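PDB 3DFF: teicoplanin pseudoaglycone deacetylases Orf2 from Actinoplanes teichomyceticus, which probably removes the acetyl group from the teicoplanin pseudoaglycone as a zinc-dependent deacetylase of the PIG-L family, in the biosynthesis of the antibiotic. Local coordinates for residues A[21-30]-A[218-229]; A[136-145]-A[170-180]. All blocks are in the same frame, centred on the assembly; numbering follows the deposited sequence.

Contact 1: residues A[21-30]-A[218-229]; sequences VLSFGAGLAQ and MRSQKFQAVERY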
loop_
_atom_site.group_PDB
_atom_site.type_symbol
_atom_site.label_atom_id
_atom_site.label_comp_id
_atom_site.label_asym_id
_atom_site.label_seq_id
_atom_site.Cartn_x
_atom_site.Cartn_y
_atom_site.Cartn_z
ATOM N N VAL A 21 6.034 -2.137 -2.508
ATOM C CA VAL A 21 7.434 -2.589 -2.452
ATOM C C VAL A 21 7.735 -3.201 -1.079
ATOM O O VAL A 21 8.275 -4.302 -0.982
ATOM C CB VAL A 21 8.421 -1.480 -2.846
ATOM C CG1 VAL A 21 9.859 -1.932 -2.619
ATOM C CG2 VAL A 21 8.189 -1.099 -4.322
ATOM N N LEU A 22 7.361 -2.500 -0.014
ATOM C CA LEU A 22 7.562 -3.032 1.340
ATOM C C LEU A 22 6.914 -4.391 1.535
ATOM O O LEU A 22 7.490 -5.283 2.192
ATOM C CB LEU A 22 6.940 -2.084 2.365
ATOM C CG LEU A 22 7.749 -0.836 2.681
ATOM C CD1 LEU A 22 6.846 0.179 3.378
ATOM C CD2 LEU A 22 8.978 -1.171 3.541
ATOM N N SER A 23 5.711 -4.547 0.998
ATOM C CA SER A 23 4.901 -5.731 1.290
ATOM C C SER A 23 5.075 -6.861 0.293
ATOM O O SER A 23 4.896 -8.034 0.648
ATOM C CB SER A 23 3.417 -5.371 1.385
ATOM O OG SER A 23 3.199 -4.363 2.356
ATOM N N PHE A 24 5.411 -6.507 -0.946
ATOM C CA PHE A 24 5.276 -7.456 -2.059
ATOM C C PHE A 24 6.400 -7.286 -3.086
ATOM O O PHE A 24 6.317 -7.829 -4.189
ATOM C CB PHE A 24 3.881 -7.285 -2.693
ATOM C CG PHE A 24 3.462 -8.403 -3.633
ATOM C CD1 PHE A 24 3.447 -9.732 -3.216
ATOM C CD2 PHE A 24 3.045 -8.104 -4.922
ATOM C CE1 PHE A 24 3.046 -10.758 -4.095
ATOM C CE2 PHE A 24 2.642 -9.112 -5.806
ATOM C CZ PHE A 24 2.644 -10.437 -5.395
ATOM N N GLY A 25 7.454 -6.566 -2.714
ATOM C CA GLY A 25 8.535 -6.256 -3.645
ATOM C C GLY A 25 9.203 -7.517 -4.172
ATOM O O GLY A 25 9.555 -7.584 -5.340
ATOM N N ALA A 26 9.380 -8.510 -3.301
ATOM C CA ALA A 26 9.970 -9.787 -3.745
ATOM C C ALA A 26 9.070 -10.464 -4.778
ATOM O O ALA A 26 9.555 -10.900 -5.826
ATOM C CB ALA A 26 10.247 -10.714 -2.558
ATOM N N GLY A 27 7.768 -10.524 -4.493
ATOM C CA GLY A 27 6.751 -11.039 -5.424
ATOM C C GLY A 27 6.717 -10.319 -6.765
ATOM O O GLY A 27 6.625 -10.956 -7.832
ATOM N N LEU A 28 6.778 -8.992 -6.721
ATOM C CA LEU A 28 6.789 -8.191 -7.944
ATOM C C LEU A 28 8.027 -8.492 -8.791
ATOM O O LEU A 28 7.918 -8.663 -10.011
ATOM C CB LEU A 28 6.762 -6.702 -7.603
ATOM C CG LEU A 28 5.461 -6.230 -6.958
ATOM C CD1 LEU A 28 5.643 -4.826 -6.427
ATOM C CD2 LEU A 28 4.287 -6.295 -7.951
ATOM N N ALA A 29 9.186 -8.527 -8.136
ATOM C CA ALA A 29 10.462 -8.774 -8.809
ATOM C C ALA A 29 10.479 -10.181 -9.414
ATOM O O ALA A 29 10.955 -10.367 -10.543
ATOM C CB ALA A 29 11.609 -8.588 -7.842
ATOM N N GLN A 30 9.939 -11.146 -8.670
ATOM C CA GLN A 30 9.811 -12.533 -9.146
ATOM C C GLN A 30 8.978 -12.591 -10.417
ATOM O O GLN A 30 9.388 -13.212 -11.410
ATOM C CB GLN A 30 9.187 -13.431 -8.064
ATOM C CG GLN A 30 8.919 -14.888 -8.483
ATOM C CD GLN A 30 10.176 -15.750 -8.495
ATOM O OE1 GLN A 30 11.285 -15.274 -8.234
ATOM N NE2 GLN A 30 10.005 -17.033 -8.801
HETATM N N MSE A 218 16.288 -12.089 -4.932
HETATM C CA MSE A 218 15.019 -11.352 -4.884
HETATM C C MSE A 218 14.862 -10.599 -3.569
HETATM O O MSE A 218 14.331 -9.489 -3.545
HETATM C CB MSE A 218 13.830 -12.288 -5.065
HETATM C CG MSE A 218 13.774 -13.048 -6.392
HETATM SE SE MSE A 218 13.765 -11.883 -7.961
HETATM C CE MSE A 218 15.671 -11.931 -8.407
ATOM N N ARG A 219 15.289 -11.216 -2.467
ATOM C CA ARG A 219 15.264 -10.522 -1.187
ATOM C C ARG A 219 16.167 -9.301 -1.265
ATOM O O ARG A 219 15.795 -8.216 -0.815
ATOM C CB ARG A 219 15.700 -11.443 -0.037
ATOM C CG ARG A 219 15.877 -10.711 1.296
ATOM C CD ARG A 219 16.638 -11.550 2.324
ATOM N NE ARG A 219 17.178 -10.752 3.429
ATOM C CZ ARG A 219 18.318 -10.051 3.406
ATOM N NH1 ARG A 219 19.075 -9.990 2.312
ATOM N NH2 ARG A 219 18.690 -9.368 4.482
ATOM N N SER A 220 17.362 -9.481 -1.831
ATOM C CA SER A 220 18.310 -8.393 -1.936
ATOM C C SER A 220 17.700 -7.271 -2.785
ATOM O O SER A 220 17.815 -6.096 -2.443
ATOM C CB SER A 220 19.630 -8.887 -2.549
ATOM O OG SER A 220 20.580 -7.839 -2.601
ATOM N N GLN A 221 17.039 -7.659 -3.868
ATOM C CA GLN A 221 16.481 -6.695 -4.814
ATOM C C GLN A 221 15.361 -5.913 -4.138
ATOM O O GLN A 221 15.340 -4.682 -4.192
ATOM C CB GLN A 221 15.974 -7.421 -6.052
ATOM C CG GLN A 221 15.649 -6.506 -7.210
ATOM C CD GLN A 221 15.233 -7.275 -8.436
ATOM O OE1 GLN A 221 15.080 -8.507 -8.403
ATOM N NE2 GLN A 221 15.054 -6.559 -9.543
ATOM N N LYS A 222 14.467 -6.634 -3.469
ATOM C CA LYS A 222 13.403 -6.008 -2.680
ATOM C C LYS A 222 13.983 -4.992 -1.694
ATOM O O LYS A 222 13.564 -3.838 -1.659
ATOM C CB LYS A 222 12.611 -7.054 -1.901
ATOM C CG LYS A 222 11.471 -6.421 -1.049
ATOM C CD LYS A 222 10.810 -7.445 -0.118
ATOM C CE LYS A 222 9.808 -6.752 0.811
ATOM N NZ LYS A 222 8.848 -7.706 1.458
ATOM N N PHE A 223 14.920 -5.427 -0.854
ATOM C CA PHE A 223 15.477 -4.551 0.176
ATOM C C PHE A 223 16.194 -3.336 -0.411
ATOM O O PHE A 223 16.075 -2.242 0.127
ATOM C CB PHE A 223 16.388 -5.341 1.143
ATOM C CG PHE A 223 15.638 -6.267 2.091
ATOM C CD1 PHE A 223 14.268 -6.498 1.966
ATOM C CD2 PHE A 223 16.335 -6.928 3.104
ATOM C CE1 PHE A 223 13.586 -7.372 2.844
ATOM C CE2 PHE A 223 15.675 -7.797 3.978
ATOM C CZ PHE A 223 14.304 -8.025 3.854
ATOM N N GLN A 224 16.924 -3.525 -1.519
ATOM C CA GLN A 224 17.553 -2.400 -2.220
ATOM C C GLN A 224 16.468 -1.435 -2.720
ATOM O O GLN A 224 16.639 -0.226 -2.651
ATOM C CB GLN A 224 18.397 -2.886 -3.400
ATOM C CG GLN A 224 19.719 -3.522 -2.991
ATOM C CD GLN A 224 20.325 -4.395 -4.072
ATOM O OE1 GLN A 224 19.915 -4.364 -5.235
ATOM N NE2 GLN A 224 21.315 -5.195 -3.685
ATOM N N ALA A 225 15.361 -1.983 -3.208
ATOM C CA ALA A 225 14.247 -1.156 -3.701
ATOM C C ALA A 225 13.615 -0.351 -2.565
ATOM O O ALA A 225 13.370 0.854 -2.706
ATOM C CB ALA A 225 13.208 -2.005 -4.411
ATOM N N VAL A 226 13.358 -1.004 -1.433
ATOM C CA VAL A 226 12.879 -0.291 -0.253
ATOM C C VAL A 226 13.778 0.911 0.057
ATOM O O VAL A 226 13.293 2.009 0.355
ATOM C CB VAL A 226 12.765 -1.237 0.971
ATOM C CG1 VAL A 226 12.481 -0.458 2.246
ATOM C CG2 VAL A 226 11.706 -2.292 0.737
ATOM N N GLU A 227 15.095 0.748 -0.079
ATOM C CA GLU A 227 16.005 1.840 0.226
ATOM C C GLU A 227 15.842 3.075 -0.660
ATOM O O GLU A 227 16.339 4.147 -0.315
ATOM C CB GLU A 227 17.457 1.349 0.195
ATOM C CG GLU A 227 17.723 0.361 1.303
ATOM C CD GLU A 227 19.150 -0.130 1.326
ATOM O OE1 GLU A 227 19.663 -0.550 0.267
ATOM O OE2 GLU A 227 19.752 -0.095 2.414
ATOM N N ARG A 228 15.170 2.921 -1.801
ATOM C CA ARG A 228 14.955 4.042 -2.708
ATOM C C ARG A 228 13.964 5.009 -2.083
ATOM O O ARG A 228 13.960 6.190 -2.428
ATOM C CB ARG A 228 14.454 3.575 -4.075
ATOM C CG ARG A 228 15.547 3.408 -5.113
ATOM C CD ARG A 228 16.463 2.260 -4.769
ATOM N NE ARG A 228 17.503 2.073 -5.789
ATOM C CZ ARG A 228 18.642 1.424 -5.556
ATOM N NH1 ARG A 228 18.881 0.906 -4.355
ATOM N NH2 ARG A 228 19.551 1.304 -6.521
ATOM N N TYR A 229 13.136 4.507 -1.159
ATOM C CA TYR A 229 12.177 5.390 -0.466
ATOM C C TYR A 229 12.858 6.132 0.663
ATOM O O TYR A 229 12.550 5.914 1.851
ATOM C CB TYR A 229 10.946 4.619 0.035
ATOM C CG TYR A 229 10.132 3.997 -1.064
ATOM C CD1 TYR A 229 9.266 4.769 -1.858
ATOM C CD2 TYR A 229 10.204 2.626 -1.313
ATOM C CE1 TYR A 229 8.477 4.181 -2.851
ATOM C CE2 TYR A 229 9.454 2.037 -2.322
ATOM C CZ TYR A 229 8.590 2.819 -3.098
ATOM O OH TYR A 229 7.863 2.206 -4.074
HETATM O O HOH W 1 5.537 0.670 -3.320
#

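Contact 2: residues A[136-145]-A[170-180]; sequences VADDIRSIID and AALFATHEKNV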
loop_
_atom_site.group_PDB
_atom_site.type_symbol
_atom_site.label_atom_id
_atom_site.label_comp_id
_atom_site.label_asym_id
_atom_site.label_seq_id
_atom_site.Cartn_x
_atom_site.Cartn_y
_atom_site.Cartn_z
ATOM N N VAL A 136 -12.419 5.599 -6.142
ATOM C CA VAL A 136 -11.242 4.774 -6.346
ATOM C C VAL A 136 -11.616 3.535 -7.161
ATOM O O VAL A 136 -10.859 3.133 -8.052
ATOM C CB VAL A 136 -10.599 4.368 -5.006
ATOM C CG1 VAL A 136 -9.389 3.464 -5.240
ATOM C CG2 VAL A 136 -10.156 5.626 -4.244
ATOM N N ALA A 137 -12.760 2.933 -6.830
ATOM C CA ALA A 137 -13.256 1.760 -7.553
ATOM C C ALA A 137 -13.445 2.078 -9.044
ATOM O O ALA A 137 -13.116 1.258 -9.894
ATOM C CB ALA A 137 -14.536 1.273 -6.942
ATOM N N ASP A 138 -13.947 3.279 -9.343
ATOM C CA ASP A 138 -14.119 3.720 -10.741
ATOM C C ASP A 138 -12.784 3.698 -11.470
ATOM O O ASP A 138 -12.667 3.160 -12.582
ATOM C CB ASP A 138 -14.703 5.140 -10.818
ATOM C CG ASP A 138 -16.175 5.216 -10.438
ATOM O OD1 ASP A 138 -16.818 4.171 -10.196
ATOM O OD2 ASP A 138 -16.708 6.356 -10.382
ATOM N N ASP A 139 -11.770 4.318 -10.861
ATOM C CA ASP A 139 -10.441 4.378 -11.451
ATOM C C ASP A 139 -9.812 2.994 -11.623
ATOM O O ASP A 139 -9.181 2.715 -12.644
ATOM C CB ASP A 139 -9.527 5.301 -10.633
ATOM C CG ASP A 139 -9.786 6.765 -10.920
ATOM O OD1 ASP A 139 -10.897 7.099 -11.369
ATOM O OD2 ASP A 139 -8.871 7.574 -10.716
ATOM N N ILE A 140 -9.996 2.120 -10.643
ATOM C CA ILE A 140 -9.476 0.760 -10.766
ATOM C C ILE A 140 -10.170 0.009 -11.895
ATOM O O ILE A 140 -9.495 -0.697 -12.647
ATOM C CB ILE A 140 -9.538 -0.040 -9.442
ATOM C CG1 ILE A 140 -8.663 0.631 -8.377
ATOM C CG2 ILE A 140 -9.062 -1.488 -9.669
ATOM C CD1 ILE A 140 -8.919 0.082 -6.962
ATOM N N ARG A 141 -11.486 0.187 -12.026
ATOM C CA ARG A 141 -12.229 -0.438 -13.135
ATOM C C ARG A 141 -11.688 0.011 -14.481
ATOM O O ARG A 141 -11.487 -0.812 -15.378
ATOM C CB ARG A 141 -13.718 -0.145 -13.019
ATOM C CG ARG A 141 -14.444 -1.148 -12.112
ATOM C CD ARG A 141 -15.954 -1.037 -12.229
ATOM N NE ARG A 141 -16.424 0.268 -11.767
ATOM C CZ ARG A 141 -16.703 0.558 -10.498
ATOM N NH1 ARG A 141 -16.611 -0.370 -9.553
ATOM N NH2 ARG A 141 -17.103 1.772 -10.172
ATOM N N SER A 142 -11.394 1.304 -14.596
ATOM C CA SER A 142 -10.832 1.867 -15.823
ATOM C C SER A 142 -9.478 1.249 -16.134
ATOM O O SER A 142 -9.217 0.864 -17.271
ATOM C CB SER A 142 -10.732 3.390 -15.721
ATOM O OG SER A 142 -12.027 3.937 -15.575
ATOM N N ILE A 143 -8.630 1.113 -15.111
ATOM C CA ILE A 143 -7.305 0.548 -15.282
ATOM C C ILE A 143 -7.378 -0.946 -15.631
ATOM O O ILE A 143 -6.605 -1.424 -16.457
ATOM C CB ILE A 143 -6.415 0.818 -14.039
ATOM C CG1 ILE A 143 -6.129 2.315 -13.926
ATOM C CG2 ILE A 143 -5.110 0.047 -14.108
ATOM C CD1 ILE A 143 -5.765 2.752 -12.520
ATOM N N ILE A 144 -8.313 -1.663 -15.020
ATOM C CA ILE A 144 -8.545 -3.064 -15.374
ATOM C C ILE A 144 -8.912 -3.181 -16.862
ATOM O O ILE A 144 -8.400 -4.053 -17.548
ATOM C CB ILE A 144 -9.616 -3.727 -14.483
ATOM C CG1 ILE A 144 -9.062 -3.989 -13.079
ATOM C CG2 ILE A 144 -10.095 -5.057 -15.068
ATOM C CD1 ILE A 144 -10.132 -4.296 -12.058
ATOM N N ASP A 145 -9.777 -2.298 -17.352
ATOM C CA ASP A 145 -10.152 -2.322 -18.780
ATOM C C ASP A 145 -8.946 -2.059 -19.687
ATOM O O ASP A 145 -8.776 -2.694 -20.741
ATOM C CB ASP A 145 -11.273 -1.318 -19.061
ATOM C CG ASP A 145 -12.618 -1.771 -18.528
ATOM O OD1 ASP A 145 -12.808 -2.989 -18.328
ATOM O OD2 ASP A 145 -13.503 -0.907 -18.320
ATOM N N ALA A 170 -12.068 -0.752 -2.430
ATOM C CA ALA A 170 -12.272 -0.361 -3.841
ATOM C C ALA A 170 -11.773 -1.453 -4.799
ATOM O O ALA A 170 -12.438 -1.770 -5.789
ATOM C CB ALA A 170 -11.558 0.929 -4.138
ATOM N N ALA A 171 -10.599 -2.014 -4.516
ATOM C CA ALA A 171 -10.070 -3.114 -5.346
ATOM C C ALA A 171 -10.974 -4.357 -5.315
ATOM O O ALA A 171 -11.165 -5.011 -6.357
ATOM C CB ALA A 171 -8.637 -3.480 -4.940
ATOM N N LEU A 172 -11.530 -4.681 -4.148
ATOM C CA LEU A 172 -12.433 -5.840 -4.017
ATOM C C LEU A 172 -13.680 -5.609 -4.867
ATOM O O LEU A 172 -14.097 -6.496 -5.627
ATOM C CB LEU A 172 -12.806 -6.097 -2.564
ATOM C CG LEU A 172 -11.639 -6.597 -1.697
ATOM C CD1 LEU A 172 -12.149 -6.854 -0.268
ATOM C CD2 LEU A 172 -10.959 -7.856 -2.235
ATOM N N PHE A 173 -14.258 -4.415 -4.759
ATOM C CA PHE A 173 -15.461 -4.093 -5.527
ATOM C C PHE A 173 -15.186 -4.129 -7.028
ATOM O O PHE A 173 -15.965 -4.730 -7.791
ATOM C CB PHE A 173 -16.039 -2.726 -5.117
ATOM C CG PHE A 173 -16.421 -2.627 -3.660
ATOM C CD1 PHE A 173 -16.858 -3.738 -2.948
ATOM C CD2 PHE A 173 -16.370 -1.393 -3.002
ATOM C CE1 PHE A 173 -17.217 -3.630 -1.605
ATOM C CE2 PHE A 173 -16.723 -1.284 -1.666
ATOM C CZ PHE A 173 -17.143 -2.406 -0.962
ATOM N N ALA A 174 -14.096 -3.494 -7.450
ATOM C CA ALA A 174 -13.774 -3.387 -8.872
ATOM C C ALA A 174 -13.492 -4.774 -9.452
ATOM O O ALA A 174 -14.066 -5.129 -10.476
ATOM C CB ALA A 174 -12.597 -2.444 -9.100
ATOM N N THR A 175 -12.653 -5.566 -8.776
ATOM C CA THR A 175 -12.300 -6.916 -9.256
ATOM C C THR A 175 -13.507 -7.849 -9.253
ATOM O O THR A 175 -13.615 -8.739 -10.111
ATOM C CB THR A 175 -11.140 -7.583 -8.453
ATOM O OG1 THR A 175 -11.492 -7.665 -7.059
ATOM C CG2 THR A 175 -9.813 -6.853 -8.665
ATOM N N HIS A 176 -14.415 -7.653 -8.306
ATOM C CA HIS A 176 -15.627 -8.460 -8.259
ATOM C C HIS A 176 -16.488 -8.178 -9.484
ATOM O O HIS A 176 -16.911 -9.113 -10.186
ATOM C CB HIS A 176 -16.394 -8.171 -6.977
ATOM C CG HIS A 176 -17.628 -8.990 -6.815
ATOM N ND1 HIS A 176 -18.756 -8.507 -6.193
ATOM C CD2 HIS A 176 -17.917 -10.258 -7.196
ATOM C CE1 HIS A 176 -19.687 -9.448 -6.186
ATOM N NE2 HIS A 176 -19.200 -10.519 -6.785
ATOM N N GLU A 177 -16.736 -6.898 -9.742
ATOM C CA GLU A 177 -17.555 -6.480 -10.882
ATOM C C GLU A 177 -16.947 -6.931 -12.196
ATOM O O GLU A 177 -17.678 -7.381 -13.093
ATOM C CB GLU A 177 -17.744 -4.968 -10.883
ATOM C CG GLU A 177 -18.669 -4.484 -9.781
ATOM C CD GLU A 177 -18.765 -2.975 -9.694
ATOM O OE1 GLU A 177 -18.719 -2.292 -10.749
ATOM O OE2 GLU A 177 -18.902 -2.473 -8.555
ATOM N N LYS A 178 -15.625 -6.808 -12.306
ATOM C CA LYS A 178 -14.887 -7.189 -13.517
ATOM C C LYS A 178 -14.531 -8.679 -13.619
ATOM O O LYS A 178 -13.988 -9.115 -14.634
ATOM C CB LYS A 178 -13.616 -6.336 -13.680
ATOM C CG LYS A 178 -13.869 -4.847 -13.884
ATOM C CD LYS A 178 -14.395 -4.551 -15.280
ATOM C CE LYS A 178 -14.787 -3.091 -15.421
ATOM N NZ LYS A 178 -15.334 -2.823 -16.783
ATOM N N ASN A 179 -14.815 -9.442 -12.564
ATOM C CA ASN A 179 -14.501 -10.874 -12.511
ATOM C C ASN A 179 -13.012 -11.163 -12.730
ATOM O O ASN A 179 -12.641 -11.993 -13.564
ATOM C CB ASN A 179 -15.374 -11.651 -13.513
ATOM C CG ASN A 179 -15.717 -13.050 -13.036
ATOM O OD1 ASN A 179 -15.292 -13.484 -11.958
ATOM N ND2 ASN A 179 -16.485 -13.776 -13.853
ATOM N N VAL A 180 -12.160 -10.461 -11.980
ATOM C CA VAL A 180 -10.710 -10.648 -12.022
ATOM C C VAL A 180 -10.241 -11.220 -10.672
ATOM O O VAL A 180 -10.676 -10.730 -9.615
ATOM C CB VAL A 180 -9.977 -9.291 -12.303
ATOM C CG1 VAL A 180 -8.482 -9.450 -12.252
ATOM C CG2 VAL A 180 -10.385 -8.701 -13.662
#

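Contact 1: residues A[21-30]-A[218-229]
K222 has CG anti to the backbone N (chi1 180°) and is extended throughout, which lays the chain along the backbone of helix 19-33 and delivers NZ to the carbonyl of L22. NZ gives L22 O a hydrogen bond of 2.9 Å, arriving from above the carbonyl plane, 44° out of it. The same ammonium forms a salt bridge with E262 and a hydrogen bond with Y260, so three partners hold this buried charge. E262 also accepts from A26 N and G27 N, where helix 19-33 is kinked and those amides have no bond to the preceding turn. At G25 the helices come close: its CA is 3.9 Å from K222 CG. V21 has CG1 anti to its own amide nitrogen, facing A225 CB and V226 CG2.

Helix 19-33 follows strand 9-14 of the central sheet and carries the zinc ligand D19; the axes of segments 21-30 and 218-226 come within 8.2 Å, their directions 135° apart, nearer antiparallel than parallel. The L22 and V226 side chains cross at about a right angle, touching through CD2 and CG1. The ring of Y229 presents its edge to V21, with CG2 in the ring plane and 3.3 Å from OH. That hydroxyl is hydrogen-bonded to D79 and accepts from a water that in turn accepts from V21 N. At the far end A29 CB touches SE of M218, a selenomethionine, 3.9 Å away.

Contact 2: residues A[136-145]-A[170-180]
Two neighbouring helices of the alpha/beta fold, 126-147 and 162-178, pack here on one side of the central sheet, joined in sequence through strand 151-155. Their segments cross at -44° with axes 8.3 Å apart, a close approach made possible by small residues. A170 CB lies against V136 CG1 at 3.5 Å and beside the amide nitrogen of A137. One turn on, A174 is a knob in a hole formed by A137, I140, R141 and I144; its methyl is 3.7 Å from I140 CG2. The other branch of I140 ends in CD1, which reaches past A170 to the backbone of A171. Toward the sheet, I140 also touches Y41, and A171, T175 and V180 touch strand 151-155. T175 OG1 turns back to A171 O, which also accepts from T175 N; the two donors come from opposite faces of the carbonyl plane.

The solvent-facing edge is charged. R141 starts with CG anti to its carbonyl carbon (chi1 -86°) and bends at chi3; its CG lies against A174 CB, and the bend turns the guanidinium to E177. E177 OE1 sits over one face of that group, 3.1 Å from NH1, and the guanidinium and carboxylate planes are 13° apart; this is a salt bridge by charge, with no N-H directed at the oxygen.

Farther along, I144 CG2 touches V180 CG2, just beyond the Schellman motif in which N179 ends helix 162-178. The side chain of K178 crosses that of D145 at about a right angle. K178 NZ donates to D145 OD1 at 3.0 Å, on the syn lone pair of that oxygen, with a weak second bond to OD2.

Overall arrangement
Contacts 1 and 2 are separate: their centres lie 25 Å apart, their nearest atoms about 13 Å, and no helix is common to both. Both are largely buried and bury nearly equal area, about 570 Å² each. They differ in place and chemistry. Contact 1 sits beside the zinc site, with the side chain of L22 about 7 Å from the zinc ion, and its charge is a buried lysine held by a backbone carbonyl and E262. Contact 2 is farther from the metal, the side chain of V136 being about 13 Å away, and puts its charged pairs along its exposed edge over an alanine-rich interior. Along the chain, contact 2 is nested within the loop that contact 1 closes.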